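Long-range contacts in L-lysine 6-oxidase (Marinomonas mediterranea, PDB 3WEU), which oxidatively deaminates the side-chain amine of L-lysine with a cysteine tryptophylquinone cofactor, releasing the hydrogen peroxide behind its antibacterial activity: residues Gln584-Val589 / Ile610-Gly615; Ser627-Ile632 / Thr648-Glu653. One frame throughout, in Å; residues are numbered along the deposited sequence.

Contact 1: Gln584-Val589 / Ile610-Gly615. With EDO (1,2-ethanediol), chain J.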
ATOM      1  N   GLN A 584      -8.557  -0.399  30.867  1.00 14.15           N
ATOM      2  CA  GLN A 584      -9.069  -1.292  29.836  1.00 14.54           C
ATOM      3  C   GLN A 584      -8.134  -1.503  28.667  1.00 14.38           C
ATOM      4  O   GLN A 584      -8.301  -2.445  27.903  1.00 16.59           O
ATOM      5  CB  GLN A 584     -10.442  -0.807  29.328  1.00 15.08           C
ATOM      6  CG  GLN A 584     -11.476  -1.885  29.407  1.00 16.06           C
ATOM      7  CD  GLN A 584     -12.031  -2.050  30.841  1.00 16.15           C
ATOM      8  OE1 GLN A 584     -11.431  -1.640  31.834  1.00 15.13           O
ATOM      9  NE2 GLN A 584     -13.134  -2.739  30.927  1.00 16.50           N
ATOM     10  N   SER A 585      -7.146  -0.644  28.541  1.00 13.40           N
ATOM     11  CA  SER A 585      -6.224  -0.660  27.425  1.00 12.77           C
ATOM     12  C   SER A 585      -4.938  -0.024  27.964  1.00 12.14           C
ATOM     13  O   SER A 585      -4.706   1.164  27.832  1.00 12.50           O
ATOM     14  CB  SER A 585      -6.764   0.104  26.239  1.00 13.33           C
ATOM     15  OG  SER A 585      -5.919  -0.163  25.157  1.00 14.52           O
ATOM     16  N   PRO A 586      -4.173  -0.808  28.733  1.00 11.61           N
ATOM     17  CA  PRO A 586      -3.018  -0.278  29.441  1.00 12.03           C
ATOM     18  C   PRO A 586      -1.979   0.268  28.505  1.00 11.69           C
ATOM     19  O   PRO A 586      -1.933  -0.115  27.305  1.00 12.84           O
ATOM     20  CB  PRO A 586      -2.451  -1.519  30.172  1.00 12.04           C
ATOM     21  CG  PRO A 586      -3.601  -2.393  30.306  1.00 12.50           C
ATOM     22  CD  PRO A 586      -4.391  -2.234  29.038  1.00 12.15           C
ATOM     23  N   TRP A 587      -1.155   1.155  29.010  1.00 12.27           N
ATOM     24  CA  TRP A 587      -0.117   1.791  28.201  1.00 13.20           C
ATOM     25  C   TRP A 587       1.240   1.746  28.808  1.00 13.59           C
ATOM     26  O   TRP A 587       2.205   1.357  28.115  1.00 14.52           O
ATOM     27  CB  TRP A 587      -0.544   3.206  27.848  1.00 12.93           C
ATOM     28  CG  TRP A 587       0.172   3.812  26.703  1.00 13.89           C
ATOM     29  CD1 TRP A 587       0.886   4.984  26.684  1.00 14.15           C
ATOM     30  CD2 TRP A 587       0.196   3.304  25.370  1.00 13.93           C
ATOM     31  NE1 TRP A 587       1.350   5.202  25.428  1.00 14.97           N
ATOM     32  CE2 TRP A 587       0.944   4.193  24.603  1.00 15.54           C
ATOM     33  CE3 TRP A 587      -0.302   2.176  24.783  1.00 15.30           C
ATOM     34  CZ2 TRP A 587       1.182   3.993  23.258  1.00 15.95           C
ATOM     35  CZ3 TRP A 587      -0.041   1.955  23.420  1.00 15.88           C
ATOM     36  CH2 TRP A 587       0.697   2.864  22.699  1.00 15.73           C
ATOM     37  N   ASP A 588       1.364   2.181  30.072  1.00 13.16           N
ATOM     38  CA  ASP A 588       2.648   2.208  30.758  1.00 12.65           C
ATOM     39  C   ASP A 588       2.549   1.226  31.914  1.00 12.13           C
ATOM     40  O   ASP A 588       1.788   1.454  32.843  1.00 12.89           O
ATOM     41  CB  ASP A 588       2.939   3.599  31.242  1.00 13.31           C
ATOM     42  CG  ASP A 588       2.722   4.631  30.158  1.00 14.65           C
ATOM     43  OD1 ASP A 588       1.621   5.198  30.048  1.00 14.86           O
ATOM     44  OD2 ASP A 588       3.647   4.808  29.358  1.00 12.88           O
ATOM     45  N   VAL A 589       3.270   0.117  31.793  1.00 12.73           N
ATOM     46  CA  VAL A 589       3.137  -1.034  32.704  1.00 12.52           C
ATOM     47  C   VAL A 589       4.479  -1.559  33.127  1.00 13.74           C
ATOM     48  O   VAL A 589       5.507  -1.287  32.460  1.00 13.52           O
ATOM     49  CB  VAL A 589       2.328  -2.172  32.061  1.00 12.05           C
ATOM     50  CG1 VAL A 589       0.912  -1.743  31.778  1.00 12.33           C
ATOM     51  CG2 VAL A 589       3.003  -2.738  30.835  1.00 12.34           C
ATOM     52  N   ILE A 610       7.386  -0.015  30.946  1.00 13.79           N
ATOM     53  CA  ILE A 610       7.592  -0.024  29.505  1.00 14.27           C
ATOM     54  C   ILE A 610       6.269   0.017  28.824  1.00 13.67           C
ATOM     55  O   ILE A 610       5.232  -0.089  29.426  1.00 11.74           O
ATOM     56  CB  ILE A 610       8.353  -1.303  29.019  1.00 18.66           C
ATOM     57  CG1 ILE A 610       7.527  -2.556  28.997  1.00 20.24           C
ATOM     58  CG2 ILE A 610       9.636  -1.485  29.762  1.00 26.09           C
ATOM     59  CD1 ILE A 610       6.798  -2.926  30.210  1.00 21.96           C
ATOM     60  N   ASN A 611       6.299   0.178  27.516  1.00 13.79           N
ATOM     61  CA  ASN A 611       5.037   0.240  26.779  1.00 13.56           C
ATOM     62  C   ASN A 611       4.319  -1.117  26.692  1.00 13.65           C
ATOM     63  O   ASN A 611       4.872  -2.180  26.255  1.00 14.12           O
ATOM     64  CB  ASN A 611       5.239   0.819  25.386  1.00 13.63           C
ATOM     65  CG  ASN A 611       3.916   0.876  24.600  1.00 16.14           C
ATOM     66  OD1 ASN A 611       3.614   0.044  23.744  1.00 15.89           O
ATOM     67  ND2 ASN A 611       3.138   1.894  24.883  1.00 17.81           N
ATOM     68  N   TYR A 612       3.063  -1.089  27.098  1.00 12.88           N
ATOM     69  CA  TYR A 612       2.252  -2.302  27.147  1.00 13.37           C
ATOM     70  C   TYR A 612       2.157  -3.040  25.779  1.00 13.96           C
ATOM     71  O   TYR A 612       2.097  -4.263  25.709  1.00 13.66           O
ATOM     72  CB  TYR A 612       0.831  -1.937  27.605  1.00 12.81           C
ATOM     73  CG  TYR A 612      -0.186  -3.056  27.548  1.00 11.66           C
ATOM     74  CD1 TYR A 612      -0.185  -4.069  28.509  1.00 12.33           C
ATOM     75  CD2 TYR A 612      -1.130  -3.123  26.547  1.00 12.33           C
ATOM     76  CE1 TYR A 612      -1.089  -5.092  28.484  1.00 11.58           C
ATOM     77  CE2 TYR A 612      -2.043  -4.126  26.525  1.00 12.90           C
ATOM     78  CZ  TYR A 612      -1.998  -5.128  27.485  1.00 12.23           C
ATOM     79  OH  TYR A 612      -2.867  -6.154  27.442  1.00 13.75           O
ATOM     80  N   ALA A 613       1.989  -2.260  24.718  1.00 13.69           N
ATOM     81  CA  ALA A 613       1.789  -2.839  23.389  1.00 14.40           C
ATOM     82  C   ALA A 613       3.070  -2.936  22.581  1.00 14.67           C
ATOM     83  O   ALA A 613       2.974  -3.065  21.381  1.00 18.05           O
ATOM     84  CB  ALA A 613       0.787  -1.993  22.623  1.00 13.49           C
ATOM     85  N   ARG A 614       4.227  -2.922  23.197  1.00 14.07           N
ATOM     86  CA  ARG A 614       5.488  -2.858  22.462  1.00 13.60           C
ATOM     87  C   ARG A 614       5.509  -4.086  21.530  1.00 14.92           C
ATOM     88  O   ARG A 614       5.225  -5.204  21.927  1.00 13.81           O
ATOM     89  CB  ARG A 614       6.634  -2.822  23.398  1.00 14.15           C
ATOM     90  CG  ARG A 614       6.776  -4.052  24.325  1.00 13.77           C
ATOM     91  CD  ARG A 614       7.634  -3.792  25.528  1.00 13.99           C
ATOM     92  NE  ARG A 614       7.690  -4.979  26.352  1.00 12.41           N
ATOM     93  CZ  ARG A 614       6.702  -5.405  27.143  1.00 13.65           C
ATOM     94  NH1 ARG A 614       5.534  -4.751  27.230  1.00 13.66           N
ATOM     95  NH2 ARG A 614       6.886  -6.546  27.856  1.00 13.71           N
ATOM     96  N   GLY A 615       5.901  -3.848  20.289  1.00 14.85           N
ATOM     97  CA  GLY A 615       5.985  -4.889  19.311  1.00 13.86           C
ATOM     98  C   GLY A 615       4.794  -4.997  18.380  1.00 16.08           C
ATOM     99  O   GLY A 615       4.899  -5.566  17.297  1.00 15.68           O
TER
HETATM  100  C1  EDO J 808       4.938   5.695  23.253  1.00 33.50           C
HETATM  101  O1  EDO J 808       4.351   4.499  23.760  1.00 41.44           O
HETATM  102  C2  EDO J 808       4.605   6.785  24.277  1.00 26.63           C
HETATM  103  O2  EDO J 808       3.262   7.278  24.067  1.00 19.94           O
HETATM  104  O   HOH W   1       4.344   3.885  26.738  1.00 17.68           O
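P586 lies over one face of the Y612 ring, its CB 3.9 Å from the ring centroid in a CH-pi contact, and this is the tight half of the contact. V589 fills in beside it: V589 CG2 sits 4.0 Å from Y612 CB, while CG1 comes obliquely to the ring. A short antiparallel ladder holds the two segments in step, with V589 and I610 joined N-to-O both ways. Just past the strand, Y612 N gives W587 O a bond of 2.8 Å. The chain then turns away through a type I turn from N611 to R614, whose O...N closure is backed by R614 NH1 on N611 O.

On the D588 and N611 face the contact is polar, and W587, D588 and N611 are partly exposed. N611 CG is anti to its backbone N (chi1 180°), and ND2 ends 3.0 Å above the W587 ring plane, over its centre, with amide and indole nearly perpendicular. At the indole edge NE1 donates to O2 of a 1,2-ethanediol, probably from the crystallisation liquor, 3.1 Å away. One water links N611 ND2, D588 OD2 and the diol O1; D588 OD1 is taken by Y579.

Strand 631-634 closes the apolar side, I632 touching P586, V589 and Y612, and F513 of helix 510-515 packs on Y612 and S585.

Contact 2: Ser627-Ile632 / Thr648-Glu653; sequences SALAFI and TERNHE
T648 grips F631 O twice. Its backbone N and its OG1 both donate to that oxygen, from opposite faces of the carbonyl plane, OG1 at 2.7 Å. The hydroxyl can do this because chi1 of 60° sets OG1 between the T648 backbone N and carbonyl carbon. F631 N returns a bond to T648 O, completing an antiparallel hydrogen-bonded pair. Farther along, the segments stay together without strand pairing: N651 N reaches A628 O at 2.9 Å, R650 CG rests 3.5 Å from that same A628 O, and the CB atoms of A630 and R650 meet at 4.0 Å. Beside them the N651 side chain lies against A628, its ND2 3.6 Å from A628 CA.

R650 runs extended from CG to NE alongside L629, the two pointing the same way, with NH2 3.7 Å from L629 CD2. A water bridges R650 NE and A630 N, taking a hydrogen from each.

In the second shell K50 NZ lies among four oxygens, S627 O, L629 O, E649 O and N651 OD1, and draws both segments to one ammonium group, whose charge probably favours the gathering of these oxygens. N651, centre of an inverse gamma turn, also gives ND2 to G54 O, and E649 OE2 accepts from F49 N.

The contact thus extends the hairpin of strands 631-634 and 645-648 beyond its open end, with F251 bonded to the I632 backbone and helix 596-602 packed against H652.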
ATOM      1  N   SER A 627      -3.999 -11.305  21.230  1.00 17.46           N
ATOM      2  CA  SER A 627      -3.985 -12.292  22.254  1.00 16.37           C
ATOM      3  C   SER A 627      -2.643 -12.530  22.832  1.00 15.97           C
ATOM      4  O   SER A 627      -2.526 -13.271  23.836  1.00 17.72           O
ATOM      5  CB  SER A 627      -4.627 -13.626  21.831  1.00 17.51           C
ATOM      6  OG  SER A 627      -3.868 -14.295  20.857  1.00 16.88           O
ATOM      7  N   ALA A 628      -1.606 -11.925  22.246  1.00 15.56           N
ATOM      8  CA  ALA A 628      -0.266 -12.087  22.749  1.00 15.85           C
ATOM      9  C   ALA A 628       0.009 -11.176  23.951  1.00 16.09           C
ATOM     10  O   ALA A 628       0.993 -11.376  24.671  1.00 15.15           O
ATOM     11  CB  ALA A 628       0.734 -11.759  21.672  1.00 16.71           C
ATOM     12  N   LEU A 629      -0.855 -10.200  24.164  1.00 17.09           N
ATOM     13  CA  LEU A 629      -0.586  -9.153  25.195  1.00 16.08           C
ATOM     14  C   LEU A 629      -0.781  -9.644  26.595  1.00 14.44           C
ATOM     15  O   LEU A 629      -1.417 -10.673  26.843  1.00 15.57           O
ATOM     16  CB  LEU A 629      -1.412  -7.888  24.976  1.00 17.31           C
ATOM     17  CG  LEU A 629      -1.099  -7.239  23.623  1.00 19.46           C
ATOM     18  CD1 LEU A 629      -2.154  -6.256  23.140  1.00 21.68           C
ATOM     19  CD2 LEU A 629       0.231  -6.521  23.645  1.00 21.51           C
ATOM     20  N   ALA A 630      -0.162  -8.932  27.532  1.00 14.68           N
ATOM     21  CA  ALA A 630      -0.142  -9.331  28.910  1.00 13.45           C
ATOM     22  C   ALA A 630      -1.457  -9.029  29.615  1.00 13.93           C
ATOM     23  O   ALA A 630      -2.203  -8.108  29.241  1.00 13.09           O
ATOM     24  CB  ALA A 630       0.941  -8.568  29.628  1.00 13.68           C
ATOM     25  N   PHE A 631      -1.666  -9.732  30.709  1.00 13.11           N
ATOM     26  CA  PHE A 631      -2.674  -9.355  31.680  1.00 13.28           C
ATOM     27  C   PHE A 631      -1.958  -8.707  32.835  1.00 14.03           C
ATOM     28  O   PHE A 631      -1.010  -9.296  33.435  1.00 15.03           O
ATOM     29  CB  PHE A 631      -3.404 -10.584  32.192  1.00 13.49           C
ATOM     30  CG  PHE A 631      -4.397 -11.114  31.212  1.00 13.25           C
ATOM     31  CD1 PHE A 631      -3.971 -11.829  30.099  1.00 14.42           C
ATOM     32  CD2 PHE A 631      -5.739 -10.755  31.302  1.00 12.24           C
ATOM     33  CE1 PHE A 631      -4.886 -12.243  29.130  1.00 14.62           C
ATOM     34  CE2 PHE A 631      -6.670 -11.179  30.346  1.00 12.17           C
ATOM     35  CZ  PHE A 631      -6.230 -11.944  29.263  1.00 13.55           C
ATOM     36  N   ILE A 632      -2.410  -7.528  33.165  1.00 13.56           N
ATOM     37  CA  ILE A 632      -1.831  -6.743  34.281  1.00 14.30           C
ATOM     38  C   ILE A 632      -2.549  -7.179  35.544  1.00 15.77           C
ATOM     39  O   ILE A 632      -3.757  -7.073  35.644  1.00 15.83           O
ATOM     40  CB  ILE A 632      -1.992  -5.222  34.069  1.00 14.02           C
ATOM     41  CG1 ILE A 632      -1.576  -4.826  32.667  1.00 13.24           C
ATOM     42  CG2 ILE A 632      -1.226  -4.434  35.121  1.00 14.48           C
ATOM     43  CD1 ILE A 632      -0.171  -5.263  32.224  1.00 14.04           C
ATOM     44  N   THR A 648       1.733 -10.063  33.315  1.00 14.20           N
ATOM     45  CA  THR A 648       1.829 -11.528  33.460  1.00 14.49           C
ATOM     46  C   THR A 648       1.352 -12.114  32.101  1.00 13.67           C
ATOM     47  O   THR A 648       0.486 -11.498  31.420  1.00 13.06           O
ATOM     48  CB  THR A 648       0.901 -12.053  34.611  1.00 15.37           C
ATOM     49  OG1 THR A 648      -0.478 -11.740  34.353  1.00 14.60           O
ATOM     50  CG2 THR A 648       1.286 -11.436  35.995  1.00 17.20           C
ATOM     51  N   GLU A 649       1.854 -13.301  31.763  1.00 12.66           N
ATOM     52  CA  GLU A 649       1.329 -14.108  30.678  1.00 14.91           C
ATOM     53  C   GLU A 649       1.441 -13.458  29.278  1.00 15.09           C
ATOM     54  O   GLU A 649       0.738 -13.854  28.326  1.00 15.43           O
ATOM     55  CB  GLU A 649      -0.102 -14.542  30.951  1.00 16.14           C
ATOM     56  CG  GLU A 649      -0.260 -15.376  32.212  1.00 18.05           C
ATOM     57  CD  GLU A 649      -1.653 -15.962  32.327  1.00 17.25           C
ATOM     58  OE1 GLU A 649      -1.970 -16.876  31.509  1.00 17.08           O
ATOM     59  OE2 GLU A 649      -2.430 -15.500  33.224  1.00 17.45           O
ATOM     60  N   ARG A 650       2.420 -12.575  29.107  1.00 14.92           N
ATOM     61  CA  ARG A 650       2.687 -12.014  27.750  1.00 14.22           C
ATOM     62  C   ARG A 650       3.302 -13.119  26.919  1.00 14.42           C
ATOM     63  O   ARG A 650       4.095 -13.879  27.436  1.00 15.39           O
ATOM     64  CB  ARG A 650       3.669 -10.832  27.827  1.00 15.41           C
ATOM     65  CG  ARG A 650       3.547  -9.914  26.614  1.00 15.39           C
ATOM     66  CD  ARG A 650       4.538  -8.779  26.582  1.00 15.71           C
ATOM     67  NE  ARG A 650       4.010  -7.633  25.837  1.00 16.41           N
ATOM     68  CZ  ARG A 650       4.480  -7.140  24.681  1.00 15.93           C
ATOM     69  NH1 ARG A 650       5.568  -7.596  24.093  1.00 16.57           N
ATOM     70  NH2 ARG A 650       3.847  -6.136  24.130  1.00 17.19           N
ATOM     71  N   ASN A 651       2.970 -13.226  25.636  1.00 16.79           N
ATOM     72  CA  ASN A 651       3.566 -14.294  24.772  1.00 16.94           C
ATOM     73  C   ASN A 651       4.840 -13.714  24.163  1.00 16.27           C
ATOM     74  O   ASN A 651       4.888 -13.268  22.966  1.00 17.87           O
ATOM     75  CB  ASN A 651       2.583 -14.763  23.737  1.00 17.76           C
ATOM     76  CG  ASN A 651       1.225 -15.203  24.337  1.00 21.29           C
ATOM     77  OD1 ASN A 651       1.036 -15.285  25.503  1.00 23.90           O
ATOM     78  ND2 ASN A 651       0.315 -15.527  23.495  1.00 23.03           N
ATOM     79  N   HIS A 652       5.863 -13.713  24.992  1.00 16.59           N
ATOM     80  CA  HIS A 652       7.094 -13.022  24.647  1.00 16.54           C
ATOM     81  C   HIS A 652       7.730 -13.642  23.406  1.00 19.89           C
ATOM     82  O   HIS A 652       8.405 -12.937  22.617  1.00 17.95           O
ATOM     83  CB  HIS A 652       8.120 -13.115  25.764  1.00 17.61           C
ATOM     84  CG  HIS A 652       7.693 -12.457  27.023  1.00 18.03           C
ATOM     85  ND1 HIS A 652       7.442 -11.109  27.110  1.00 18.01           N
ATOM     86  CD2 HIS A 652       7.425 -12.989  28.250  1.00 18.26           C
ATOM     87  CE1 HIS A 652       7.080 -10.831  28.353  1.00 19.91           C
ATOM     88  NE2 HIS A 652       7.064 -11.955  29.062  1.00 18.24           N
ATOM     89  N   GLU A 653       7.468 -14.933  23.201  1.00 20.41           N
ATOM     90  CA  GLU A 653       8.088 -15.651  22.080  1.00 25.12           C
ATOM     91  C   GLU A 653       7.652 -15.178  20.703  1.00 24.62           C
ATOM     92  O   GLU A 653       8.375 -15.377  19.729  1.00 23.21           O
ATOM     93  CB  GLU A 653       7.900 -17.162  22.249  1.00 29.56           C
ATOM     94  CG  GLU A 653       8.809 -17.649  23.383  1.00 39.55           C
ATOM     95  CD  GLU A 653       9.041 -19.197  23.421  1.00 54.18           C
ATOM     96  OE1 GLU A 653       8.226 -19.980  22.879  1.00 63.11           O
ATOM     97  OE2 GLU A 653      10.048 -19.654  24.008  1.00 58.11           O
TER
HETATM   98  O   HOH W   2       1.753  -6.646  27.169  1.00 13.88           O

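Overall arrangement
Contacts 1 and 2 lie with centres 11 Å apart, and contact 1 closes along the chain before contact 2 opens. Two polar links join them: Y612 OH to A630 O at 2.7 Å, and R614 O to R650 NH2 at 2.8 Å, both probable hydrogen bonds. L629 CB packs 3.3 Å from Y612 OH, so the tyrosine tip is seated in contact 2. A salt bridge from R614 to E647 adds a tie to the hairpin strand leading into T648. Contact 1 adjoins the cofactor region: Q584 follows W581 by three residues, and S585 OG bonds to the carbonyl of C516, the cysteine cross-linked to W581.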